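Local coordinates for similar to N-acetyltransferase (Staphylococcus aureus subsp. aureus, PDB 4MBU) that transfers an acetyl group, probably from acetyl-CoA to an amine, as a member of the Gcn5-related N-acetyltransferase (GNAT) family, at the interface of chains A and B. Coordinates in Å, arbitrary orientation; residue numbers count along the deposited sequence, not the author numbering. Chains: chain A/B, Similar to N-acetyltransferase.

Contact 1: the interface of chains A and B. Residues chain A 82, 116-117, 161, 163; chain B 145-147.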
loop_
_atom_site.group_PDB
_atom_site.type_symbol
_atom_site.label_atom_id
_atom_site.label_comp_id
_atom_site.label_asym_id
_atom_site.label_seq_id
_atom_site.Cartn_x
_atom_site.Cartn_y
_atom_site.Cartn_z
ATOM N N THR A 82 -17.194 5.481 14.460
ATOM C CA THR A 82 -16.530 5.319 13.161
ATOM C C THR A 82 -17.498 5.707 12.056
ATOM O O THR A 82 -18.655 5.260 12.050
ATOM C CB THR A 82 -16.115 3.859 12.931
ATOM O OG1 THR A 82 -15.233 3.453 13.979
ATOM C CG2 THR A 82 -15.417 3.686 11.589
ATOM N N ARG A 116 -14.439 9.367 16.136
ATOM C CA ARG A 116 -13.056 9.019 16.455
ATOM C C ARG A 116 -12.280 8.662 15.201
ATOM O O ARG A 116 -11.102 9.012 15.062
ATOM C CB ARG A 116 -13.011 7.827 17.421
ATOM C CG ARG A 116 -11.575 7.304 17.693
ATOM C CD ARG A 116 -10.728 8.379 18.370
ATOM N NE ARG A 116 -9.295 8.078 18.404
ATOM C CZ ARG A 116 -8.690 7.394 19.376
ATOM N NH1 ARG A 116 -9.394 6.907 20.394
ATOM N NH2 ARG A 116 -7.376 7.184 19.325
ATOM N N THR A 117 -12.946 7.954 14.291
ATOM C CA THR A 117 -12.262 7.315 13.171
ATOM C C THR A 117 -13.008 7.534 11.861
ATOM O O THR A 117 -14.206 7.214 11.749
ATOM C CB THR A 117 -12.088 5.803 13.434
ATOM O OG1 THR A 117 -11.319 5.625 14.634
ATOM C CG2 THR A 117 -11.383 5.118 12.263
ATOM N N GLU A 161 -7.496 5.195 6.772
ATOM C CA GLU A 161 -8.152 5.706 7.970
ATOM C C GLU A 161 -7.438 6.893 8.585
ATOM O O GLU A 161 -6.202 6.977 8.582
ATOM C CB GLU A 161 -8.400 4.599 9.009
ATOM C CG GLU A 161 -7.170 4.069 9.716
ATOM C CD GLU A 161 -7.518 3.049 10.793
ATOM O OE1 GLU A 161 -6.864 1.988 10.833
ATOM O OE2 GLU A 161 -8.431 3.310 11.609
ATOM N N ASP A 163 -7.335 8.946 12.233
ATOM C CA ASP A 163 -7.658 9.133 13.645
ATOM C C ASP A 163 -7.983 10.603 13.869
ATOM O O ASP A 163 -7.099 11.468 13.785
ATOM C CB ASP A 163 -6.480 8.748 14.545
ATOM C CG ASP A 163 -6.863 8.724 16.030
ATOM O OD1 ASP A 163 -7.963 9.219 16.388
ATOM O OD2 ASP A 163 -6.077 8.202 16.847
ATOM N N THR B 145 -7.816 0.326 13.055
ATOM C CA THR B 145 -7.615 0.611 14.473
ATOM C C THR B 145 -8.687 1.557 14.995
ATOM O O THR B 145 -9.117 2.468 14.277
ATOM C CB THR B 145 -6.242 1.254 14.705
ATOM O OG1 THR B 145 -6.064 2.298 13.749
ATOM C CG2 THR B 145 -5.137 0.226 14.500
ATOM N N ASN B 146 -9.097 1.340 16.246
ATOM C CA ASN B 146 -10.060 2.196 16.923
ATOM C C ASN B 146 -11.388 2.271 16.188
ATOM O O ASN B 146 -12.037 3.322 16.190
ATOM C CB ASN B 146 -9.489 3.619 17.091
ATOM C CG ASN B 146 -8.161 3.639 17.840
ATOM O OD1 ASN B 146 -7.985 2.941 18.838
ATOM N ND2 ASN B 146 -7.221 4.451 17.360
ATOM N N VAL B 147 -11.791 1.181 15.534
ATOM C CA VAL B 147 -13.049 1.214 14.792
ATOM C C VAL B 147 -14.210 0.873 15.689
ATOM O O VAL B 147 -15.353 1.206 15.366
ATOM C CB VAL B 147 -13.102 0.234 13.592
ATOM C CG1 VAL B 147 -12.469 0.844 12.368
ATOM C CG2 VAL B 147 -12.497 -1.110 13.966
HETATM O O HOH W 1 -14.806 4.136 16.582
HETATM O O HOH W 2 -8.611 6.386 15.094
HETATM O O HOH W 3 -7.485 5.095 13.513
#
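In A:Thr82 and A:Thr117 the first torsion is the same (chi1 -59° and -60°), placing OG1 beside the backbone N and opposite the carbonyl carbon, so that both hydroxyls face the turn B:Thr145 to B:Val147. A:Thr82 OG1 donates to B:Val147 O at 2.6 Å, tilted somewhat from the carbonyl plane. A:Thr117 OG1 reaches B:Asn146 O at 2.9 Å from well above that carbonyl's plane. Water 1 joins A:Thr82 OG1 to the same B:Asn146 oxygen, which is therefore held by protein and solvent together.

At the start of the turn, A:Glu161 reaches across with its chain extended beyond CG and meets B:Thr145 at about a right angle. Its OE1 takes the backbone N-H of B:Thr145 on the syn lone pair, B:Thr145 N to A:Glu161 OE1 2.9 Å and nearly straight; the B:Thr145 hydroxyl adds a weak bond to the same oxygen. The other oxygen, A:Glu161 OE2, lies 2.9 Å from B:Thr145 O: two acceptors facing each other, a strained approach unless the carboxylate carries a proton, which the model does not show.

The amide of B:Asn146 stacks over one face of the A:Arg116 guanidinium, toward its rim, with B:Asn146 CG 4.1 Å from A:Arg116 CZ and the planes 30° apart. A:Asp163 fixes that guanidinium from its edge: NE and NH2 of A:Arg116 each bond one carboxylate oxygen, A:Arg116 NE to A:Asp163 OD1 at 2.7 Å. This salt bridge within one chain should fix the orientation of the guanidinium against the amide.

Chain A supplies the starts of strands 82-89 and 117-123, the preceding loop residue A:Arg116, and the end of strand 153-163. Chain B sets the link between strands 139-144 and 147-150, with the first residue of the latter, against these strand ends, a polar patch of the two-fold interface.

Contact 2: the interface of chains A and B. Residues chain A 77-78, 80-81; chain B 31, 33, 149.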
loop_
_atom_site.group_PDB
_atom_site.type_symbol
_atom_site.label_atom_id
_atom_site.label_comp_id
_atom_site.label_asym_id
_atom_site.label_seq_id
_atom_site.Cartn_x
_atom_site.Cartn_y
_atom_site.Cartn_z
ATOM N N PRO A 77 -23.857 -1.348 16.659
ATOM C CA PRO A 77 -23.764 -0.227 17.608
ATOM C C PRO A 77 -22.346 0.150 18.078
ATOM O O PRO A 77 -22.087 1.329 18.306
ATOM C CB PRO A 77 -24.601 -0.713 18.792
ATOM C CG PRO A 77 -25.652 -1.565 18.153
ATOM C CD PRO A 77 -24.942 -2.283 17.024
ATOM N N ALA A 78 -21.444 -0.811 18.227
ATOM C CA ALA A 78 -20.103 -0.476 18.720
ATOM C C ALA A 78 -19.205 0.230 17.697
ATOM O O ALA A 78 -18.091 0.656 18.041
ATOM C CB ALA A 78 -19.415 -1.693 19.287
ATOM N N GLN A 80 -20.066 3.002 16.516
ATOM C CA GLN A 80 -20.717 4.316 16.500
ATOM C C GLN A 80 -19.752 5.494 16.379
ATOM O O GLN A 80 -20.129 6.544 15.874
ATOM C CB GLN A 80 -21.634 4.507 17.708
ATOM C CG GLN A 80 -20.913 4.568 19.033
ATOM C CD GLN A 80 -21.878 4.618 20.204
ATOM O OE1 GLN A 80 -21.717 3.900 21.198
ATOM N NE2 GLN A 80 -22.888 5.478 20.094
ATOM N N TYR A 81 -18.513 5.339 16.825
ATOM C CA TYR A 81 -17.576 6.451 16.661
ATOM C C TYR A 81 -16.814 6.414 15.329
ATOM O O TYR A 81 -15.921 7.235 15.084
ATOM C CB TYR A 81 -16.632 6.551 17.855
ATOM C CG TYR A 81 -17.368 6.716 19.152
ATOM C CD1 TYR A 81 -18.071 7.879 19.428
ATOM C CD2 TYR A 81 -17.371 5.705 20.103
ATOM C CE1 TYR A 81 -18.754 8.031 20.622
ATOM C CE2 TYR A 81 -18.046 5.848 21.298
ATOM C CZ TYR A 81 -18.737 7.013 21.552
ATOM O OH TYR A 81 -19.411 7.161 22.744
ATOM N N TYR B 31 -19.843 -6.685 17.987
ATOM C CA TYR B 31 -19.802 -5.241 18.257
ATOM C C TYR B 31 -21.191 -4.656 18.595
ATOM O O TYR B 31 -21.643 -3.680 17.989
ATOM C CB TYR B 31 -19.157 -4.474 17.092
ATOM C CG TYR B 31 -17.639 -4.565 17.012
ATOM C CD1 TYR B 31 -16.951 -5.619 17.585
ATOM C CD2 TYR B 31 -16.899 -3.570 16.385
ATOM C CE1 TYR B 31 -15.565 -5.696 17.512
ATOM C CE2 TYR B 31 -15.520 -3.641 16.302
ATOM C CZ TYR B 31 -14.858 -4.706 16.863
ATOM O OH TYR B 31 -13.479 -4.785 16.793
ATOM N N TYR B 33 -24.071 -4.009 22.113
ATOM C CA TYR B 33 -24.061 -3.848 23.562
ATOM C C TYR B 33 -25.187 -4.616 24.251
ATOM O O TYR B 33 -24.957 -5.268 25.268
ATOM C CB TYR B 33 -24.154 -2.369 23.947
ATOM C CG TYR B 33 -23.066 -1.487 23.364
ATOM C CD1 TYR B 33 -21.743 -1.625 23.759
ATOM C CD2 TYR B 33 -23.372 -0.503 22.433
ATOM C CE1 TYR B 33 -20.745 -0.811 23.224
ATOM C CE2 TYR B 33 -22.384 0.312 21.894
ATOM C CZ TYR B 33 -21.080 0.155 22.296
ATOM O OH TYR B 33 -20.105 0.967 21.766
ATOM N N TYR B 149 -15.806 0.382 19.936
ATOM C CA TYR B 149 -15.681 0.820 21.327
ATOM C C TYR B 149 -16.595 -0.011 22.213
ATOM O O TYR B 149 -17.821 0.027 22.077
ATOM C CB TYR B 149 -16.026 2.306 21.466
ATOM C CG TYR B 149 -15.762 2.900 22.846
ATOM C CD1 TYR B 149 -14.479 3.272 23.232
ATOM C CD2 TYR B 149 -16.799 3.117 23.742
ATOM C CE1 TYR B 149 -14.232 3.828 24.476
ATOM C CE2 TYR B 149 -16.565 3.679 24.989
ATOM C CZ TYR B 149 -15.281 4.033 25.349
ATOM O OH TYR B 149 -15.032 4.586 26.586
#
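A:Ala78, in the 3-10 helix 77-79, bonds chain B through both its backbone polar groups: its N donates to B:Tyr31 O at 2.9 Å, and its O accepts from B:Tyr149 N at 3.0 Å.

Between these two anchors the small methyl of A:Ala78 settles against B:Tyr31, A:Ala78 CB to B:Tyr31 CB 3.6 Å. One side of the B:Tyr33 ring leans over the helical turn, toward its rim, with B:Tyr33 CD2 3.8 Å from A:Pro77 CB, while B:Tyr33 CZ lies 3.8 Å from A:Ala78 CA. Turning back to its own chain, the phenol oxygen, B:Tyr33 OH, donates to B:Tyr149 O at 2.5 Å in the carbonyl plane, which ties the ring to strand 147-150 and steadies its position against the turn. A:Gln80 passes the phenol end at about a right angle, its amide 45° from the ring plane.

B:Tyr149 has CG opposite its backbone N (chi1 -173°), which carries the side chain toward A:Tyr81. The A:Tyr81 ring receives B:Tyr149 CB in plane at its edge, with A:Tyr81 CE2 3.9 Å from B:Tyr149 CD2. A:Gln80 CG covers one face of the A:Tyr81 ring over its centre. Backbone pairing and aromatic packing thus seat the helical turn on chain B and hold chains A and B together, in what may be a dimer unit.

The C-alpha centres of contact 1 and contact 2 are about 12 Å apart, and the two adjoin along both chains. On chain B they share strand 147-150, which enters contact 1 at its first residue and contact 2 at B:Tyr149. On chain A, the loop residue A:Tyr81 of contact 2 runs directly into A:Thr82 of contact 1, where strand 82-89 begins. The polar grip and the aromatic packing are therefore parts of one continuous surface. Each contact recurs with the chains exchanged, making A and B one two-fold pair within a deposited assembly of four copies; the structure alone does not establish a dimer in solution.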